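Local coordinates for protein pseudopilin EpsI (Vibrio vulnificus, PDB 2RET) that probably serves as a minor pseudopilin of the type II secretion system, helping to export proteases and toxins from the periplasm, and pairs here with the pseudopilin EpsJ, at residues M15-V20 / Q47-K52; M19-Q24 / F66-A71. The protein carries 2 engineered substitutions. One frame throughout, in Å; residues are numbered along the deposited sequence.

Contact 1: M15-V20 / Q47-K52; sequences MFAAMV and QTWYWK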
loop_
_atom_site.group_PDB
_atom_site.type_symbol
_atom_site.label_atom_id
_atom_site.label_comp_id
_atom_site.label_asym_id
_atom_site.label_seq_id
_atom_site.Cartn_x
_atom_site.Cartn_y
_atom_site.Cartn_z
HETATM N N MSE A 15 -6.047 24.168 -23.756
HETATM C CA MSE A 15 -6.891 23.240 -23.070
HETATM C C MSE A 15 -7.178 22.001 -23.926
HETATM O O MSE A 15 -7.110 20.882 -23.445
HETATM C CB MSE A 15 -8.200 23.952 -22.726
HETATM C CG MSE A 15 -9.202 23.089 -22.008
HETATM SE SE MSE A 15 -10.761 24.113 -21.447
HETATM C CE MSE A 15 -10.068 25.972 -21.469
ATOM N N PHE A 16 -7.490 22.217 -25.181
ATOM C CA PHE A 16 -7.775 21.126 -26.074
ATOM C C PHE A 16 -6.545 20.302 -26.449
ATOM O O PHE A 16 -6.657 19.080 -26.474
ATOM C CB PHE A 16 -8.499 21.617 -27.316
ATOM C CG PHE A 16 -9.829 22.276 -27.023
ATOM C CD1 PHE A 16 -10.677 21.788 -26.033
ATOM C CD2 PHE A 16 -10.247 23.378 -27.768
ATOM C CE1 PHE A 16 -11.881 22.400 -25.772
ATOM C CE2 PHE A 16 -11.467 23.979 -27.519
ATOM C CZ PHE A 16 -12.282 23.502 -26.531
ATOM N N ALA A 17 -5.403 20.947 -26.752
ATOM C CA ALA A 17 -4.153 20.199 -26.940
ATOM C C ALA A 17 -3.733 19.404 -25.673
ATOM O O ALA A 17 -3.250 18.303 -25.819
ATOM C CB ALA A 17 -2.973 21.090 -27.491
ATOM N N ALA A 18 -3.931 19.950 -24.468
ATOM C CA ALA A 18 -3.733 19.210 -23.221
ATOM C C ALA A 18 -4.659 17.980 -23.089
ATOM O O ALA A 18 -4.239 16.922 -22.624
ATOM C CB ALA A 18 -3.903 20.158 -22.001
HETATM N N MSE A 19 -5.928 18.119 -23.485
HETATM C CA MSE A 19 -6.835 17.001 -23.531
HETATM C C MSE A 19 -6.303 15.843 -24.385
HETATM O O MSE A 19 -6.326 14.720 -23.950
HETATM C CB MSE A 19 -8.202 17.432 -24.034
HETATM C CG MSE A 19 -9.014 18.216 -23.017
HETATM SE SE MSE A 19 -10.823 18.590 -23.646
HETATM C CE MSE A 19 -11.694 16.840 -23.356
ATOM N N VAL A 20 -5.860 16.135 -25.596
ATOM C CA VAL A 20 -5.245 15.165 -26.468
ATOM C C VAL A 20 -3.975 14.520 -25.844
ATOM O O VAL A 20 -3.760 13.313 -25.975
ATOM C CB VAL A 20 -4.924 15.826 -27.852
ATOM C CG1 VAL A 20 -4.040 14.900 -28.757
ATOM C CG2 VAL A 20 -6.233 16.231 -28.556
ATOM N N GLN A 47 -10.993 20.212 -34.483
ATOM C CA GLN A 47 -9.655 20.439 -34.955
ATOM C C GLN A 47 -8.848 19.126 -34.956
ATOM O O GLN A 47 -8.920 18.324 -34.001
ATOM C CB GLN A 47 -9.014 21.463 -34.003
ATOM C CG GLN A 47 -7.703 21.970 -34.498
ATOM C CD GLN A 47 -7.165 23.098 -33.710
ATOM O OE1 GLN A 47 -7.892 23.737 -32.935
ATOM N NE2 GLN A 47 -5.871 23.398 -33.925
ATOM N N THR A 48 -8.044 18.933 -35.997
ATOM C CA THR A 48 -7.078 17.837 -36.028
ATOM C C THR A 48 -5.827 18.218 -35.278
ATOM O O THR A 48 -5.188 19.212 -35.613
ATOM C CB THR A 48 -6.657 17.449 -37.465
ATOM O OG1 THR A 48 -7.829 17.276 -38.224
ATOM C CG2 THR A 48 -5.897 16.132 -37.475
ATOM N N TRP A 49 -5.476 17.409 -34.280
ATOM C CA TRP A 49 -4.254 17.563 -33.523
ATOM C C TRP A 49 -3.229 16.461 -33.811
ATOM O O TRP A 49 -3.578 15.309 -33.943
ATOM C CB TRP A 49 -4.577 17.554 -32.039
ATOM C CG TRP A 49 -5.560 18.566 -31.631
ATOM C CD1 TRP A 49 -6.897 18.397 -31.530
ATOM C CD2 TRP A 49 -5.295 19.909 -31.232
ATOM N NE1 TRP A 49 -7.486 19.549 -31.111
ATOM C CE2 TRP A 49 -6.531 20.504 -30.935
ATOM C CE3 TRP A 49 -4.146 20.683 -31.172
ATOM C CZ2 TRP A 49 -6.654 21.808 -30.519
ATOM C CZ3 TRP A 49 -4.271 22.009 -30.772
ATOM C CH2 TRP A 49 -5.515 22.543 -30.427
ATOM N N TYR A 50 -1.957 16.824 -33.853
ATOM C CA TYR A 50 -0.893 15.896 -34.210
ATOM C C TYR A 50 -0.039 15.575 -32.982
ATOM O O TYR A 50 0.705 16.421 -32.493
ATOM C CB TYR A 50 -0.042 16.464 -35.332
ATOM C CG TYR A 50 -0.838 16.686 -36.592
ATOM C CD1 TYR A 50 -0.837 15.750 -37.616
ATOM C CD2 TYR A 50 -1.617 17.827 -36.744
ATOM C CE1 TYR A 50 -1.603 15.957 -38.766
ATOM C CE2 TYR A 50 -2.375 18.041 -37.881
ATOM C CZ TYR A 50 -2.362 17.117 -38.881
ATOM O OH TYR A 50 -3.115 17.357 -39.994
ATOM N N TRP A 51 -0.152 14.336 -32.502
ATOM C CA TRP A 51 0.548 13.930 -31.327
ATOM C C TRP A 51 1.779 13.107 -31.674
ATOM O O TRP A 51 1.882 12.502 -32.721
ATOM C CB TRP A 51 -0.379 13.202 -30.337
ATOM C CG TRP A 51 -1.022 11.971 -30.884
ATOM C CD1 TRP A 51 -2.263 11.888 -31.425
ATOM C CD2 TRP A 51 -0.458 10.647 -30.959
ATOM N NE1 TRP A 51 -2.519 10.609 -31.833
ATOM C CE2 TRP A 51 -1.433 9.819 -31.564
ATOM C CE3 TRP A 51 0.774 10.080 -30.581
ATOM C CZ2 TRP A 51 -1.229 8.438 -31.791
ATOM C CZ3 TRP A 51 0.989 8.701 -30.828
ATOM C CH2 TRP A 51 -0.016 7.907 -31.426
ATOM N N LYS A 52 2.717 13.111 -30.751
ATOM C CA LYS A 52 3.930 12.338 -30.862
ATOM C C LYS A 52 4.272 11.834 -29.469
ATOM O O LYS A 52 4.272 12.606 -28.509
ATOM C CB LYS A 52 5.080 13.219 -31.350
ATOM C CG LYS A 52 5.270 13.241 -32.808
ATOM C CD LYS A 52 6.289 14.298 -33.233
ATOM C CE LYS A 52 5.906 14.862 -34.618
ATOM N NZ LYS A 52 6.765 16.021 -35.011
#
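W49 brings its indole against F16, A17 and V20 of the helix, the first two at its six-membered ring and V20 at the five-membered one. CG of W49 lies anti to the carbonyl carbon and beside the backbone N (chi1 -56°), which lifts the indole off the strand toward the helix. The five-membered ring takes V20: CG2 of V20 lies 3.7 Å from CD1 of W49. At the benzo end, CZ3 of W49 meets CB of A17 at 3.6 Å, and CZ2 of W49 meets CB of F16 at 3.7 Å. Over one face of the indole stands A17 N, 4.0 Å from W49 CH2 and offset toward the rim. F16 lends the indole little more than its CB; its phenyl ring leads away and sets up an edge-to-face pair with Y158 of the EpsJ chain. W51 comes back to the helix side but more loosely, CB of W51 lying 4.3 Å from CG1 of V20. V20 thus straddles the two tryptophans: with CG1 anti to the backbone N (chi1 170°), that methyl goes to W51 and the other to W49. The segment axes approach to 9.5 Å at 49°, the N-terminal helix lying across the antiparallel sheet as in other pseudopilins of the type IV pilin class. No hydrogen bond links 15-20 with 47-52. The interface is apolar, and the indole NE1 of W49 is satisfied within the sheet by the carbonyl of L44, consistent with burial of this tryptophan beneath the helix.

Contact 2: M19-Q24 / F66-A71; sequences MVADNQ and FDVSVA
V20 and V70 meet methyl to methyl, their branches crossing at a slant. CG1 of V20 faces both methyls of V70, 3.7 Å from V70 CG2 and 3.8 Å from V70 CG1. V70 also reaches past the side chain to the helix backbone: its CG2 lies 3.7 Å from A21 N and 4.0 Å from A21 CB. V68, two residues earlier on the same face of the strand, has the same rotamer as V70, CG1 anti to the backbone N (chi1 -180°), but presents CG1 to the following part of the helix. There V68 CG1 lies 3.7 Å from A21 O and 3.9 Å from Q24 CB. A21 therefore sits between the two valines, and its short side chain fits a close approach, with A21 CA and V68 CA 6.0 Å apart. Here the helix 8-30 packs on strand 63-71, an inner strand of the antiparallel sheet, in the helix-on-sheet arrangement of the pseudopilin globular domain; the local axes come within 7.9 Å, with an angle of 144° between their directions. Q24 starts toward the strand but bends at chi2 (-56°), touching V68 through CB and carrying its amide away to E42 of strand 38-44, whose carboxylate accepts a hydrogen bond from NE2. Beside it on the helix, N23 turns its amide to the EpsJ chain, where it hydrogen-bonds A162, R163 and T164.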
loop_
_atom_site.group_PDB
_atom_site.type_symbol
_atom_site.label_atom_id
_atom_site.label_comp_id
_atom_site.label_asym_id
_atom_site.label_seq_id
_atom_site.Cartn_x
_atom_site.Cartn_y
_atom_site.Cartn_z
HETATM N N MSE A 19 -5.928 18.119 -23.485
HETATM C CA MSE A 19 -6.835 17.001 -23.531
HETATM C C MSE A 19 -6.303 15.843 -24.385
HETATM O O MSE A 19 -6.326 14.720 -23.950
HETATM C CB MSE A 19 -8.202 17.432 -24.034
HETATM C CG MSE A 19 -9.014 18.216 -23.017
HETATM SE SE MSE A 19 -10.823 18.590 -23.646
HETATM C CE MSE A 19 -11.694 16.840 -23.356
ATOM N N VAL A 20 -5.860 16.135 -25.596
ATOM C CA VAL A 20 -5.245 15.165 -26.468
ATOM C C VAL A 20 -3.975 14.520 -25.844
ATOM O O VAL A 20 -3.760 13.313 -25.975
ATOM C CB VAL A 20 -4.924 15.826 -27.852
ATOM C CG1 VAL A 20 -4.040 14.900 -28.757
ATOM C CG2 VAL A 20 -6.233 16.231 -28.556
ATOM N N ALA A 21 -3.144 15.330 -25.197
ATOM C CA ALA A 21 -1.935 14.850 -24.535
ATOM C C ALA A 21 -2.287 13.799 -23.463
ATOM O O ALA A 21 -1.679 12.755 -23.405
ATOM C CB ALA A 21 -1.139 16.022 -23.917
ATOM N N ASP A 22 -3.291 14.102 -22.650
ATOM C CA ASP A 22 -3.808 13.177 -21.660
ATOM C C ASP A 22 -4.349 11.891 -22.264
ATOM O O ASP A 22 -4.140 10.829 -21.704
ATOM C CB ASP A 22 -4.872 13.829 -20.780
ATOM C CG ASP A 22 -4.283 14.733 -19.691
ATOM O OD1 ASP A 22 -3.043 14.674 -19.433
ATOM O OD2 ASP A 22 -5.059 15.535 -19.095
ATOM N N ASN A 23 -5.066 11.994 -23.372
ATOM C CA ASN A 23 -5.624 10.819 -24.044
ATOM C C ASN A 23 -4.527 9.933 -24.579
ATOM O O ASN A 23 -4.618 8.709 -24.491
ATOM C CB ASN A 23 -6.593 11.216 -25.181
ATOM C CG ASN A 23 -7.891 11.896 -24.657
ATOM O OD1 ASN A 23 -8.239 11.773 -23.483
ATOM N ND2 ASN A 23 -8.594 12.599 -25.536
ATOM N N GLN A 24 -3.478 10.535 -25.121
ATOM C CA GLN A 24 -2.374 9.744 -25.628
ATOM C C GLN A 24 -1.445 9.193 -24.524
ATOM O O GLN A 24 -0.932 8.102 -24.710
ATOM C CB GLN A 24 -1.627 10.475 -26.732
ATOM C CG GLN A 24 -2.531 10.835 -27.921
ATOM C CD GLN A 24 -3.231 9.647 -28.514
ATOM O OE1 GLN A 24 -2.653 8.575 -28.619
ATOM N NE2 GLN A 24 -4.492 9.826 -28.907
ATOM N N PHE A 66 8.718 8.973 -21.028
ATOM C CA PHE A 66 8.324 9.329 -22.378
ATOM C C PHE A 66 7.721 10.704 -22.327
ATOM O O PHE A 66 7.249 11.181 -21.262
ATOM C CB PHE A 66 7.342 8.324 -23.001
ATOM C CG PHE A 66 6.076 8.126 -22.210
ATOM C CD1 PHE A 66 6.062 7.275 -21.098
ATOM C CD2 PHE A 66 4.892 8.763 -22.581
ATOM C CE1 PHE A 66 4.906 7.087 -20.362
ATOM C CE2 PHE A 66 3.713 8.577 -21.851
ATOM C CZ PHE A 66 3.732 7.731 -20.737
ATOM N N ASP A 67 7.779 11.343 -23.487
ATOM C CA ASP A 67 7.146 12.633 -23.733
ATOM C C ASP A 67 6.015 12.410 -24.697
ATOM O O ASP A 67 6.138 11.643 -25.652
ATOM C CB ASP A 67 8.120 13.612 -24.356
ATOM C CG ASP A 67 9.063 14.222 -23.347
ATOM O OD1 ASP A 67 8.652 14.418 -22.175
ATOM O OD2 ASP A 67 10.205 14.550 -23.739
ATOM N N VAL A 68 4.901 13.054 -24.401
ATOM C CA VAL A 68 3.767 13.186 -25.296
ATOM C C VAL A 68 3.697 14.687 -25.641
ATOM O O VAL A 68 3.587 15.542 -24.748
ATOM C CB VAL A 68 2.446 12.753 -24.639
ATOM C CG1 VAL A 68 1.257 12.904 -25.643
ATOM C CG2 VAL A 68 2.531 11.289 -24.111
ATOM N N SER A 69 3.808 14.995 -26.930
ATOM C CA SER A 69 3.710 16.365 -27.421
ATOM C C SER A 69 2.580 16.437 -28.442
ATOM O O SER A 69 2.341 15.478 -29.156
ATOM C CB SER A 69 5.042 16.823 -28.014
ATOM O OG SER A 69 5.466 15.954 -29.025
ATOM N N VAL A 70 1.869 17.563 -28.459
ATOM C CA VAL A 70 0.706 17.811 -29.327
ATOM C C VAL A 70 0.891 19.186 -29.998
ATOM O O VAL A 70 1.244 20.187 -29.371
ATOM C CB VAL A 70 -0.650 17.680 -28.568
ATOM C CG1 VAL A 70 -1.869 17.900 -29.509
ATOM C CG2 VAL A 70 -0.767 16.297 -27.864
ATOM N N ALA A 71 0.694 19.174 -31.308
ATOM C CA ALA A 71 0.945 20.300 -32.197
ATOM C C ALA A 71 -0.235 20.452 -33.178
ATOM O O ALA A 71 -1.027 19.506 -33.399
ATOM C CB ALA A 71 2.279 20.097 -32.942
#

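In the fold
Contacts 1 and 2 follow each other along helix 8-30, sharing M19 and V20, with centres about 7 Å apart. Their strand segments are antiparallel neighbours in one sheet: Y50 N lies 2.9 Å from A71 O and K52 N lies 2.9 Å from S69 O, both probable hydrogen bonds. Packing also runs directly from one contact to the other, W49 CB lying 3.7 Å from V70 CG1 and W51 CE2 3.4 Å from Q24 OE1. One continuous, largely buried layer thus joins the helix to two adjacent strands. Contact 2 lies about 2 Å from the chain's centre, contact 1 about 9 Å. Residues of both helix segments also touch EpsJ, which ties this layer to the heterodimer interface.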